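Local coordinates for protein peptidoglycan D,D-transpeptidase MrdA (Pseudomonas aeruginosa, PDB 7KIS) that probably catalyses the transpeptidation that cross-links peptidoglycan in the bacterial cell wall, and binds penicillins and diazabicyclooctane inhibitors, at residues E421-P427 against M455-Q461; V318-L322 against M418-A422; L462-A467 against I579-V583; K472-R477 against D493-I498; H562-F568 against V583-E589. All coordinates share one frame; numbering follows the deposited sequence.

Interaction 1. Residues E421-P427 against M455-Q461; sequences EADGLMP and MQATPIQ
Leu425 and Gln456 form a single antiparallel bridge of the hydrogen-bonded kind, shortly before the capping box that opens helix 459-470. Leu425 N donates to Gln456 O at 2.9 Å. Gln456 N donates back to Leu425 O at 2.8 Å. The aliphatic parts of the two residues also touch, with Leu425 CB 3.8 Å from Gln456 CG, while the amide end of Gln456 leads away. Met455 has its CG anti to the backbone N (chi1 -173°) and an extended chain. This runs its thioether up to Met426, where Met455 CE lies 3.7 Å from Met426 SD. Pro427 crosses Met455 at about a right angle, and Leu448 of helix 443-449 packs on both. At the other end Ile460 CG2 sits 3.5 Å from Glu421 OE1. The carboxylate of Glu421 is held by the backbone N-H groups of Val414 and Ala415. The amide nitrogen of Gln461 bonds Gln412 O; its spacing to Asp423 O is too short to trust. In the capping box Gln461 N donates to Thr458 OG1 at 3.3 Å, and Thr458 N donates to Gln461 OE1 at 3.1 Å.

Interaction 2. Residues V318-L322 against M418-A422; sequences VLRGL and MFGEA
Leu319 places its CG beside its own backbone N (chi1 -58°), and this spreads its two methyls over the type II turn Met418-Glu421. CD1 of Leu319 reaches Phe419 O at 3.3 Å. CD2 of Leu319 meets Met418 SD at 3.5 Å, and the two side chains cross at about a right angle. The same CD2 also touches Glu421 CG at 3.9 Å. Met283 of strand 280-286 packs on both Leu319 and Met418. Arg320 is extended from CG to NE and runs past the turn. Gly420 O lies over one face of its guanidinium, and Phe419 CD2 stands at the guanidinium edge, 4.0 Å from Arg320 NH2. Gly420 has a positive phi, as the third residue of a type II turn commonly does. The backbones are joined by one bond: Ala422 N donates to Leu319 O at 2.8 Å. Beyond it Ala422 CB packs on Leu322 CD2 at 3.7 Å. One backbone bond and apolar packing therefore hold the turn and the residue after it to segment 318-322. The approach of Arg320 NE to Gly420 O, at 3.4 Å, has too poor an angle for a hydrogen bond, so Arg320 probably contributes packing and a general electrostatic attraction to the turn carbonyls.

Interaction 3. Residues L462-A467 against I579-V583; sequences LAQMTA and IAVAV
Ala463 and Ala467 of helix 459-470 lie on Ala582 and Ala580 of strand 579-585, in the core of the transpeptidase domain. The packing is methyl on methyl. Ala463 CB is 3.7 Å from Ala582 CB, and Ala467 CB is 4.0 Å from Ala580 CB. Leu462 joins at one end, its CB 4.1 Å from Ala582 CB. The strand methyls also press on the helix backbone: Ala582 CB is 3.6 Å from Ala463 N, and Ala580 CB is 3.7 Å from Ala467 N. The axes of segments 462-467 and 579-583 approach to 7.1 Å, and their N-to-C directions are 149° apart. Val271 and Ile273 of the neighbouring strand 268-273, and Val569 of strand 566-572, widen this helix-on-sheet layer. Val581 and Val583 turn to the other face, where helix 591-607 packs. The polar bonds stay within the helix. Thr466 has OG1 beside its backbone N (chi1 -40°), and this group donates to Leu462 O at 2.8 Å. Thr466 N bonds the same oxygen, so Leu462 O accepts twice. CG2 of Thr466 is left to face the strand near Val581 O. No hydrogen bond crosses the contact. It rests on dispersion and burial of apolar surface, and the small alanine side chains allow the helix to lie close to the sheet.

Interaction 4. Residues K472-R477 against D493-I498; sequences KGHWIR and DPMPDI
Gly473 and Ile498 join two irregular segments that run nearly antiparallel, 164° apart end to end, with Ile498 N donating to Gly473 O at 2.9 Å. Trp475 and Met495 form the centre. Their side chains lie side by side and point the same way. The bent chain of Met495 follows the indole face: CB sits over the five-membered ring, and SD lies 3.8 Å from the centroid of the six-membered ring, 14° off its normal. This is a Met-aromatic contact. Ile498 CG1 packs 4.0 Å from Trp475 CD1, while Trp475 NE1 donates to Arg407 O. Arg477 crosses Met495 at about a right angle. Asp493 O lies over the centre of one face of the Arg477 guanidinium, and Met495 CG stands at the edge. Asp493 OD1 is 3.5 Å from Arg477 NH2, a salt bridge of charges alone, with no N-H aimed at it. Asp497 OD1 accepts from His474 ND1 at 2.9 Å and from Trp475 N at 2.6 Å. Both donors come from the same face of the carboxylate, and the histidine ring stands 89° to it. Two N-H groups thus grip one oxygen, which probably favours the charged carboxylate and ties the loop after helix 459-470 to the one before helix 504-518.

Interaction 5. Residues H562-F568 against V583-E589; sequences HRDHALF and VMVENGE
His565 and Asn587 lie alongside each other where strand 579-585 ends and strand 566-572 begins. CG of His565 is beside its backbone N (chi1 -43°), and this brings the ring level with the Asn587 amide, the planes only 14° apart. Asn587 N donates to His565 ND1 at 3.0 Å, in the ring plane. ND1 thus serves as the acceptor for the N-H of Asn587, within the type II turn Val585-Gly588. Met584 is bent at chi2 (-82°). Its SD comes back to His565 CB at 3.8 Å, oblique to the ring, while its CG touches Leu567 CD1 at 3.6 Å. Tyr323 also meets the His565 ring. Asn587 ND2 lies over one face of the His562 ring. Glu589 is bent too, and its carboxylate folds across Arg563, with Glu589 CD 3.4 Å from Arg563 CB. Its OE2 approaches Asp564 OD1 too closely for the positions to be certain. Glu589 N donates to Asp564 O at 2.9 Å. Glu586 turns away to salt bridges with Arg267 and Arg317. Ala566 pairs with Val585 and Phe568 with Val583 through backbone bonds, and these four turn to the face packed by helix 591-607. Leu567, on the other face, is about 8 Å from the predicted acyl-ester Ser327 by side chains. The hairpin 566-572/579-585 belongs to the central antiparallel sheet of the penicillin-binding transpeptidase fold.

In the fold
From the N terminus, helix 317-320 is met first: interaction 2 closes a loop of 95 residues at 418-422. Interaction 1 begins on that same stretch, sharing Glu421 and Ala422, and closes at 455-461, where helix 459-470 starts. The two contacts touch, with centres 9 Å apart. Interaction 3 opens farther along this helix and closes on strand 579-585. Interaction 4 is nested within that long loop and touches the helix through Gln464. Interaction 5 opens before interaction 3 closes, so the two cross, sharing Val583; it closes the hairpin of strands 566-572 and 579-585. Interaction 3 ties helix 459-470 to the sheet; interactions 1, 2 and 4 bind the loops around it. Interactions 4 and 5 lie on opposite sides of the chain's centre.

Interaction 1. Residues E421-P427 against M455-Q461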
# COMPACT_ATOMS: atom_id res chain seq x y z
N GLU A 421 7.57 -8.01 -3.11
CA GLU A 421 7.27 -6.58 -3.10
C GLU A 421 8.35 -5.83 -3.88
O GLU A 421 9.54 -5.96 -3.59
CB GLU A 421 7.19 -6.07 -1.67
CG GLU A 421 6.35 -4.82 -1.49
CD GLU A 421 6.58 -4.15 -0.14
OE1 GLU A 421 6.59 -2.90 -0.09
OE2 GLU A 421 6.76 -4.87 0.86
N ALA A 422 7.92 -5.05 -4.87
CA ALA A 422 8.87 -4.28 -5.66
C ALA A 422 9.43 -3.14 -4.82
O ALA A 422 8.71 -2.53 -4.02
CB ALA A 422 8.19 -3.73 -6.92
N ASP A 423 10.72 -2.86 -5.01
CA ASP A 423 11.37 -1.85 -4.17
C ASP A 423 10.81 -0.46 -4.43
O ASP A 423 10.67 0.33 -3.49
CB ASP A 423 12.87 -1.85 -4.44
CG ASP A 423 13.61 -2.93 -3.68
OD1 ASP A 423 13.27 -3.15 -2.50
OD2 ASP A 423 14.53 -3.54 -4.25
N GLY A 424 10.41 -0.17 -5.66
CA GLY A 424 10.11 1.19 -6.04
C GLY A 424 11.40 1.94 -6.33
O GLY A 424 12.50 1.39 -6.28
N LEU A 425 11.26 3.22 -6.64
CA LEU A 425 12.43 4.04 -6.94
C LEU A 425 12.24 5.42 -6.32
O LEU A 425 11.25 6.10 -6.60
CB LEU A 425 12.66 4.16 -8.44
CG LEU A 425 13.87 4.99 -8.86
CD1 LEU A 425 15.15 4.40 -8.28
CD2 LEU A 425 13.96 5.09 -10.37
N MET A 426 13.20 5.83 -5.50
CA MET A 426 13.31 7.20 -5.01
C MET A 426 14.61 7.76 -5.56
O MET A 426 15.68 7.51 -4.98
CB MET A 426 13.28 7.27 -3.49
CG MET A 426 13.20 8.69 -2.94
SD MET A 426 12.16 9.75 -3.96
CE MET A 426 12.64 11.37 -3.38
N PRO A 427 14.58 8.50 -6.66
CA PRO A 427 15.83 8.85 -7.35
C PRO A 427 16.72 9.77 -6.53
O PRO A 427 16.25 10.63 -5.77
CB PRO A 427 15.35 9.55 -8.63
CG PRO A 427 13.98 10.03 -8.31
CD PRO A 427 13.39 9.03 -7.36
N MET A 455 10.37 8.79 -10.27
CA MET A 455 9.99 8.22 -8.99
C MET A 455 8.94 7.14 -9.16
O MET A 455 7.95 7.32 -9.88
CB MET A 455 9.47 9.32 -8.06
CG MET A 455 9.21 8.85 -6.64
SD MET A 455 8.33 10.06 -5.64
CE MET A 455 8.45 9.32 -4.02
N GLN A 456 9.16 6.00 -8.51
CA GLN A 456 8.26 4.86 -8.56
C GLN A 456 7.84 4.49 -7.15
O GLN A 456 8.67 4.46 -6.23
CB GLN A 456 8.94 3.66 -9.23
CG GLN A 456 9.54 3.96 -10.59
CD GLN A 456 8.85 3.22 -11.72
OE1 GLN A 456 7.66 2.94 -11.65
NE2 GLN A 456 9.61 2.88 -12.75
N ALA A 457 6.55 4.21 -6.97
CA ALA A 457 6.02 3.89 -5.66
C ALA A 457 4.91 2.85 -5.80
O ALA A 457 4.05 2.98 -6.68
CB ALA A 457 5.49 5.14 -4.96
N THR A 458 4.95 1.82 -4.94
CA THR A 458 3.93 0.78 -4.87
C THR A 458 2.78 1.23 -3.97
O THR A 458 2.99 1.99 -3.02
CB THR A 458 4.54 -0.51 -4.32
OG1 THR A 458 5.11 -0.26 -3.03
CG2 THR A 458 5.61 -1.04 -5.25
N PRO A 459 1.56 0.77 -4.25
CA PRO A 459 0.41 1.19 -3.44
C PRO A 459 0.53 0.84 -1.97
O PRO A 459 -0.22 1.39 -1.15
CB PRO A 459 -0.77 0.44 -4.09
CG PRO A 459 -0.32 0.20 -5.49
CD PRO A 459 1.15 -0.05 -5.41
N ILE A 460 1.45 -0.05 -1.59
CA ILE A 460 1.69 -0.31 -0.18
C ILE A 460 2.67 0.71 0.40
O ILE A 460 2.52 1.15 1.54
CB ILE A 460 2.18 -1.75 0.02
CG1 ILE A 460 2.63 -1.98 1.47
CG2 ILE A 460 3.29 -2.09 -0.95
CD1 ILE A 460 1.50 -1.92 2.48
N GLN A 461 3.68 1.10 -0.39
CA GLN A 461 4.55 2.20 0.02
C GLN A 461 3.75 3.48 0.25
O GLN A 461 4.07 4.26 1.15
CB GLN A 461 5.63 2.43 -1.04
CG GLN A 461 6.89 1.62 -0.84
CD GLN A 461 7.81 1.67 -2.04
OE1 GLN A 461 7.42 2.14 -3.11
NE2 GLN A 461 9.03 1.17 -1.88

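Interaction 2. Residues V318-L322 against M418-A422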
# COMPACT_ATOMS: atom_id res chain seq x y z
N VAL A 318 -0.67 -4.28 -6.03
CA VAL A 318 -0.24 -3.73 -4.74
C VAL A 318 1.27 -3.85 -4.59
O VAL A 318 1.94 -2.93 -4.10
CB VAL A 318 -0.98 -4.42 -3.59
CG1 VAL A 318 -0.36 -4.06 -2.25
CG2 VAL A 318 -2.46 -4.05 -3.61
N LEU A 319 1.84 -4.98 -5.01
CA LEU A 319 3.23 -5.30 -4.74
C LEU A 319 4.16 -4.98 -5.91
O LEU A 319 5.26 -4.47 -5.69
CB LEU A 319 3.37 -6.78 -4.37
CG LEU A 319 2.54 -7.22 -3.17
CD1 LEU A 319 2.94 -8.62 -2.72
CD2 LEU A 319 2.70 -6.22 -2.04
N ARG A 320 3.75 -5.29 -7.13
CA ARG A 320 4.58 -5.07 -8.31
C ARG A 320 4.01 -4.01 -9.24
O ARG A 320 4.52 -3.84 -10.35
CB ARG A 320 4.78 -6.39 -9.06
CG ARG A 320 5.36 -7.49 -8.18
CD ARG A 320 5.33 -8.84 -8.87
NE ARG A 320 5.67 -9.92 -7.96
CZ ARG A 320 4.79 -10.58 -7.21
NH1 ARG A 320 3.50 -10.27 -7.28
NH2 ARG A 320 5.19 -11.56 -6.41
N GLY A 321 2.97 -3.30 -8.82
CA GLY A 321 2.46 -2.19 -9.60
C GLY A 321 3.09 -0.88 -9.16
O GLY A 321 2.79 -0.38 -8.07
N LEU A 322 3.97 -0.33 -9.99
CA LEU A 322 4.74 0.85 -9.65
C LEU A 322 4.20 2.05 -10.42
O LEU A 322 4.13 2.01 -11.66
CB LEU A 322 6.22 0.62 -9.94
CG LEU A 322 6.75 -0.63 -9.24
CD1 LEU A 322 7.15 -1.70 -10.24
CD2 LEU A 322 7.91 -0.29 -8.32
N MET A 418 5.38 -9.70 2.81
CA MET A 418 4.75 -9.64 1.50
C MET A 418 5.72 -10.15 0.45
O MET A 418 6.79 -9.56 0.25
CB MET A 418 4.29 -8.22 1.18
CG MET A 418 3.05 -7.80 1.95
SD MET A 418 2.39 -6.20 1.45
CE MET A 418 1.08 -5.98 2.65
N PHE A 419 5.36 -11.25 -0.21
CA PHE A 419 6.27 -11.90 -1.15
C PHE A 419 6.35 -11.13 -2.46
O PHE A 419 5.33 -10.83 -3.08
CB PHE A 419 5.85 -13.34 -1.43
CG PHE A 419 6.73 -14.03 -2.44
CD1 PHE A 419 8.03 -14.36 -2.11
CD2 PHE A 419 6.27 -14.29 -3.72
CE1 PHE A 419 8.86 -14.97 -3.03
CE2 PHE A 419 7.10 -14.91 -4.65
CZ PHE A 419 8.40 -15.24 -4.30
N GLY A 420 7.58 -10.82 -2.88
CA GLY A 420 7.79 -10.19 -4.16
C GLY A 420 7.41 -8.73 -4.22
O GLY A 420 6.97 -8.25 -5.26
N GLU A 421 7.57 -8.01 -3.11
CA GLU A 421 7.27 -6.58 -3.10
C GLU A 421 8.35 -5.83 -3.88
O GLU A 421 9.54 -5.96 -3.59
CB GLU A 421 7.19 -6.07 -1.67
CG GLU A 421 6.35 -4.82 -1.49
CD GLU A 421 6.58 -4.15 -0.14
OE1 GLU A 421 6.59 -2.90 -0.09
OE2 GLU A 421 6.76 -4.87 0.86
N ALA A 422 7.92 -5.05 -4.87
CA ALA A 422 8.87 -4.28 -5.66
C ALA A 422 9.43 -3.14 -4.82
O ALA A 422 8.71 -2.53 -4.02
CB ALA A 422 8.19 -3.73 -6.92

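Interaction 3. Residues L462-A467 against I579-V583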
# COMPACT_ATOMS: atom_id res chain seq x y z
N LEU A 462 2.71 3.70 -0.54
CA LEU A 462 1.84 4.85 -0.34
C LEU A 462 1.03 4.70 0.94
O LEU A 462 0.94 5.64 1.75
CB LEU A 462 0.91 5.03 -1.54
CG LEU A 462 1.40 5.84 -2.74
CD1 LEU A 462 2.11 4.94 -3.73
CD2 LEU A 462 0.23 6.54 -3.41
N ALA A 463 0.42 3.53 1.15
CA ALA A 463 -0.41 3.32 2.33
C ALA A 463 0.41 3.39 3.61
O ALA A 463 -0.08 3.87 4.64
CB ALA A 463 -1.13 1.97 2.23
N GLN A 464 1.65 2.91 3.57
CA GLN A 464 2.51 3.01 4.75
C GLN A 464 2.87 4.46 5.04
O GLN A 464 2.96 4.86 6.21
CB GLN A 464 3.77 2.17 4.55
CG GLN A 464 4.79 2.29 5.67
CD GLN A 464 4.18 2.14 7.06
OE1 GLN A 464 3.28 1.33 7.27
NE2 GLN A 464 4.67 2.93 8.01
N MET A 465 3.07 5.27 3.99
CA MET A 465 3.28 6.70 4.19
C MET A 465 2.04 7.34 4.81
O MET A 465 2.15 8.23 5.67
CB MET A 465 3.62 7.36 2.86
CG MET A 465 3.42 8.87 2.85
SD MET A 465 3.13 9.53 1.20
CE MET A 465 2.36 11.09 1.60
N THR A 466 0.85 6.89 4.40
CA THR A 466 -0.38 7.42 4.98
C THR A 466 -0.50 7.03 6.45
O THR A 466 -0.90 7.86 7.28
CB THR A 466 -1.58 6.92 4.19
OG1 THR A 466 -1.28 6.94 2.79
CG2 THR A 466 -2.79 7.80 4.46
N ALA A 467 -0.19 5.78 6.78
CA ALA A 467 -0.17 5.37 8.18
C ALA A 467 0.90 6.11 8.97
O ALA A 467 0.72 6.38 10.16
CB ALA A 467 0.04 3.86 8.29
N ILE A 579 -7.75 4.23 10.77
CA ILE A 579 -7.67 3.59 9.46
C ILE A 579 -6.83 4.47 8.55
O ILE A 579 -6.91 5.70 8.60
CB ILE A 579 -9.08 3.36 8.86
CG1 ILE A 579 -9.00 2.72 7.47
CG2 ILE A 579 -9.86 4.66 8.77
CD1 ILE A 579 -8.97 1.21 7.49
N ALA A 580 -5.99 3.83 7.72
CA ALA A 580 -5.21 4.51 6.70
C ALA A 580 -5.38 3.76 5.39
O ALA A 580 -5.13 2.56 5.33
CB ALA A 580 -3.73 4.60 7.09
N VAL A 581 -5.78 4.48 4.34
CA VAL A 581 -6.15 3.87 3.06
C VAL A 581 -5.38 4.55 1.94
O VAL A 581 -5.22 5.78 1.94
CB VAL A 581 -7.67 3.95 2.81
CG1 VAL A 581 -8.04 3.18 1.55
CG2 VAL A 581 -8.44 3.43 4.00
N ALA A 582 -4.91 3.75 0.98
CA ALA A 582 -4.35 4.25 -0.27
C ALA A 582 -5.05 3.54 -1.42
O ALA A 582 -5.13 2.31 -1.43
CB ALA A 582 -2.84 4.02 -0.34
N VAL A 583 -5.56 4.31 -2.38
CA VAL A 583 -6.35 3.78 -3.48
C VAL A 583 -5.74 4.24 -4.80
O VAL A 583 -5.44 5.42 -4.98
CB VAL A 583 -7.83 4.20 -3.39
CG1 VAL A 583 -8.62 3.57 -4.52
CG2 VAL A 583 -8.40 3.76 -2.05

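Interaction 4. Residues K472-R477 against D493-I498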
# COMPACT_ATOMS: atom_id res chain seq x y z
N LYS A 472 2.23 9.84 13.56
CA LYS A 472 3.17 10.87 14.03
C LYS A 472 4.62 10.41 13.94
O LYS A 472 5.46 10.81 14.76
CB LYS A 472 2.84 11.31 15.46
CG LYS A 472 1.40 11.76 15.67
CD LYS A 472 1.06 12.93 14.78
CE LYS A 472 -0.30 13.51 15.14
NZ LYS A 472 -0.37 13.90 16.58
N GLY A 473 4.94 9.57 12.96
CA GLY A 473 6.31 9.20 12.68
C GLY A 473 6.80 7.92 13.32
O GLY A 473 7.97 7.55 13.12
N HIS A 474 5.96 7.21 14.08
CA HIS A 474 6.38 5.94 14.67
C HIS A 474 6.36 4.88 13.58
O HIS A 474 5.31 4.61 12.99
CB HIS A 474 5.48 5.54 15.84
CG HIS A 474 5.98 4.34 16.58
ND1 HIS A 474 7.24 3.82 16.39
CD2 HIS A 474 5.39 3.56 17.52
CE1 HIS A 474 7.41 2.77 17.18
NE2 HIS A 474 6.30 2.59 17.87
N TRP A 475 7.51 4.27 13.33
CA TRP A 475 7.69 3.36 12.21
C TRP A 475 7.34 1.95 12.66
O TRP A 475 8.05 1.35 13.48
CB TRP A 475 9.11 3.43 11.67
CG TRP A 475 9.21 3.97 10.28
CD1 TRP A 475 9.70 5.18 9.91
CD2 TRP A 475 8.82 3.30 9.08
NE1 TRP A 475 9.63 5.32 8.54
CE2 TRP A 475 9.10 4.18 8.01
CE3 TRP A 475 8.27 2.05 8.79
CZ2 TRP A 475 8.84 3.84 6.68
CZ3 TRP A 475 8.01 1.72 7.48
CH2 TRP A 475 8.29 2.61 6.44
N ILE A 476 6.25 1.41 12.11
CA ILE A 476 5.89 0.00 12.27
C ILE A 476 5.54 -0.53 10.89
O ILE A 476 4.64 -0.00 10.23
CB ILE A 476 4.71 -0.19 13.24
CG1 ILE A 476 5.00 0.49 14.58
CG2 ILE A 476 4.42 -1.67 13.43
CD1 ILE A 476 3.75 0.77 15.40
N ARG A 477 6.24 -1.57 10.47
CA ARG A 477 6.08 -2.08 9.11
C ARG A 477 4.72 -2.75 8.96
O ARG A 477 4.24 -3.41 9.88
CB ARG A 477 7.20 -3.06 8.78
CG ARG A 477 8.58 -2.45 8.84
CD ARG A 477 9.61 -3.31 8.13
NE ARG A 477 10.81 -2.55 7.79
CZ ARG A 477 11.82 -3.02 7.07
NH1 ARG A 477 11.79 -4.27 6.61
NH2 ARG A 477 12.86 -2.25 6.80
N ASP A 493 14.33 -6.52 11.08
CA ASP A 493 14.99 -5.28 10.68
C ASP A 493 13.99 -4.14 10.74
O ASP A 493 13.29 -3.86 9.75
CB ASP A 493 15.61 -5.40 9.29
CG ASP A 493 16.33 -4.15 8.85
OD1 ASP A 493 15.98 -3.59 7.79
OD2 ASP A 493 17.26 -3.71 9.57
N PRO A 494 13.86 -3.46 11.87
CA PRO A 494 12.94 -2.32 11.97
C PRO A 494 13.45 -1.11 11.20
O PRO A 494 14.57 -1.08 10.69
CB PRO A 494 12.86 -2.04 13.47
CG PRO A 494 13.47 -3.24 14.14
CD PRO A 494 14.47 -3.78 13.17
N MET A 495 12.59 -0.10 11.12
CA MET A 495 12.94 1.19 10.55
C MET A 495 12.95 2.25 11.64
O MET A 495 12.09 2.24 12.52
CB MET A 495 11.95 1.60 9.45
CG MET A 495 12.19 0.92 8.11
SD MET A 495 12.10 2.07 6.72
CE MET A 495 13.69 2.89 6.86
N PRO A 496 13.92 3.17 11.62
CA PRO A 496 13.96 4.21 12.65
C PRO A 496 12.77 5.15 12.52
O PRO A 496 12.34 5.50 11.42
CB PRO A 496 15.28 4.94 12.37
CG PRO A 496 16.07 4.02 11.48
CD PRO A 496 15.05 3.27 10.69
N ASP A 497 12.23 5.56 13.67
CA ASP A 497 11.12 6.49 13.66
C ASP A 497 11.57 7.83 13.09
O ASP A 497 12.76 8.17 13.08
CB ASP A 497 10.57 6.68 15.08
CG ASP A 497 10.04 5.39 15.68
OD1 ASP A 497 9.58 4.52 14.91
OD2 ASP A 497 10.08 5.25 16.92
N ILE A 498 10.60 8.60 12.60
CA ILE A 498 10.86 9.91 12.02
C ILE A 498 10.63 10.94 13.12
O ILE A 498 9.49 11.24 13.49
CB ILE A 498 9.98 10.17 10.80
CG1 ILE A 498 10.24 9.09 9.74
CG2 ILE A 498 10.26 11.54 10.22
CD1 ILE A 498 9.15 8.97 8.72
O HOH W 1 9.38 -0.97 11.76

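Interaction 5. Residues H562-F568 against V583-E589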
# COMPACT_ATOMS: atom_id res chain seq x y z
N HIS A 562 -4.95 5.79 -23.51
CA HIS A 562 -5.86 5.93 -22.39
C HIS A 562 -5.40 7.02 -21.43
O HIS A 562 -4.31 7.59 -21.55
CB HIS A 562 -6.01 4.60 -21.64
CG HIS A 562 -7.28 3.87 -21.96
ND1 HIS A 562 -8.52 4.46 -21.85
CD2 HIS A 562 -7.49 2.61 -22.39
CE1 HIS A 562 -9.45 3.58 -22.21
NE2 HIS A 562 -8.85 2.45 -22.54
N ARG A 563 -6.27 7.29 -20.47
CA ARG A 563 -6.11 8.37 -19.50
C ARG A 563 -5.12 7.96 -18.40
O ARG A 563 -4.48 6.91 -18.46
CB ARG A 563 -7.47 8.75 -18.93
CG ARG A 563 -8.56 8.89 -19.99
CD ARG A 563 -9.93 8.54 -19.43
NE ARG A 563 -11.01 9.10 -20.24
CZ ARG A 563 -11.69 8.42 -21.16
NH1 ARG A 563 -11.40 7.15 -21.39
NH2 ARG A 563 -12.65 9.02 -21.84
N ASP A 564 -5.00 8.80 -17.37
CA ASP A 564 -4.04 8.60 -16.29
C ASP A 564 -4.75 8.18 -15.01
O ASP A 564 -5.93 8.45 -14.80
CB ASP A 564 -3.18 9.85 -16.07
CG ASP A 564 -4.00 11.12 -15.89
OD1 ASP A 564 -5.14 11.05 -15.40
OD2 ASP A 564 -3.49 12.20 -16.25
N HIS A 565 -4.00 7.50 -14.14
CA HIS A 565 -4.56 6.92 -12.93
C HIS A 565 -4.89 7.98 -11.88
O HIS A 565 -4.14 8.95 -11.69
CB HIS A 565 -3.59 5.90 -12.33
CG HIS A 565 -2.96 5.00 -13.34
ND1 HIS A 565 -3.68 4.34 -14.31
CD2 HIS A 565 -1.66 4.64 -13.52
CE1 HIS A 565 -2.86 3.62 -15.05
NE2 HIS A 565 -1.63 3.79 -14.59
N ALA A 566 -6.01 7.79 -11.20
CA ALA A 566 -6.42 8.65 -10.09
C ALA A 566 -5.97 8.04 -8.77
O ALA A 566 -6.10 6.83 -8.55
CB ALA A 566 -7.94 8.84 -10.09
N LEU A 567 -5.44 8.88 -7.89
CA LEU A 567 -4.89 8.44 -6.61
C LEU A 567 -5.51 9.25 -5.47
O LEU A 567 -5.81 10.43 -5.62
CB LEU A 567 -3.36 8.58 -6.57
CG LEU A 567 -2.51 7.39 -7.02
CD1 LEU A 567 -2.69 7.12 -8.50
CD2 LEU A 567 -1.05 7.64 -6.71
N PHE A 568 -5.68 8.58 -4.33
CA PHE A 568 -6.14 9.27 -3.11
C PHE A 568 -5.71 8.44 -1.91
O PHE A 568 -6.04 7.26 -1.82
CB PHE A 568 -7.65 9.46 -3.12
CG PHE A 568 -8.15 10.39 -2.04
CD1 PHE A 568 -8.35 9.94 -0.75
CD2 PHE A 568 -8.42 11.72 -2.32
CE1 PHE A 568 -8.81 10.79 0.24
CE2 PHE A 568 -8.87 12.58 -1.34
CZ PHE A 568 -9.07 12.11 -0.05
N VAL A 583 -5.56 4.31 -2.38
CA VAL A 583 -6.35 3.78 -3.48
C VAL A 583 -5.74 4.24 -4.80
O VAL A 583 -5.44 5.42 -4.98
CB VAL A 583 -7.83 4.20 -3.39
CG1 VAL A 583 -8.62 3.57 -4.52
CG2 VAL A 583 -8.40 3.76 -2.05
N MET A 584 -5.56 3.29 -5.72
CA MET A 584 -5.11 3.57 -7.08
C MET A 584 -6.15 2.98 -8.04
O MET A 584 -6.32 1.76 -8.10
CB MET A 584 -3.73 2.96 -7.33
CG MET A 584 -3.00 3.52 -8.54
SD MET A 584 -3.51 2.77 -10.10
CE MET A 584 -3.51 1.04 -9.66
N VAL A 585 -6.84 3.85 -8.77
CA VAL A 585 -7.83 3.44 -9.77
C VAL A 585 -7.23 3.68 -11.15
O VAL A 585 -6.96 4.83 -11.53
CB VAL A 585 -9.15 4.20 -9.60
CG1 VAL A 585 -10.13 3.81 -10.70
CG2 VAL A 585 -9.75 3.91 -8.23
N GLU A 586 -7.02 2.60 -11.90
CA GLU A 586 -6.40 2.70 -13.21
C GLU A 586 -7.28 3.52 -14.16
O GLU A 586 -8.47 3.22 -14.34
CB GLU A 586 -6.16 1.31 -13.79
CG GLU A 586 -4.97 0.58 -13.18
CD GLU A 586 -4.48 -0.57 -14.04
OE1 GLU A 586 -5.11 -0.84 -15.08
OE2 GLU A 586 -3.46 -1.20 -13.67
N ASN A 587 -6.69 4.56 -14.75
CA ASN A 587 -7.37 5.41 -15.73
C ASN A 587 -8.60 6.08 -15.13
O ASN A 587 -9.66 6.16 -15.76
CB ASN A 587 -7.74 4.61 -16.99
CG ASN A 587 -6.58 3.79 -17.52
OD1 ASN A 587 -5.51 3.73 -16.91
ND2 ASN A 587 -6.78 3.15 -18.67
N GLY A 588 -8.47 6.57 -13.90
CA GLY A 588 -9.56 7.22 -13.21
C GLY A 588 -9.61 8.73 -13.40
O GLY A 588 -10.65 9.35 -13.19
N GLU A 589 -8.47 9.31 -13.79
CA GLU A 589 -8.33 10.74 -14.07
C GLU A 589 -8.48 11.62 -12.84
O GLU A 589 -7.53 12.31 -12.45
CB GLU A 589 -9.34 11.19 -15.13
CG GLU A 589 -9.07 10.66 -16.53
CD GLU A 589 -8.26 11.62 -17.38
OE1 GLU A 589 -8.72 11.97 -18.48
OE2 GLU A 589 -7.16 12.02 -16.95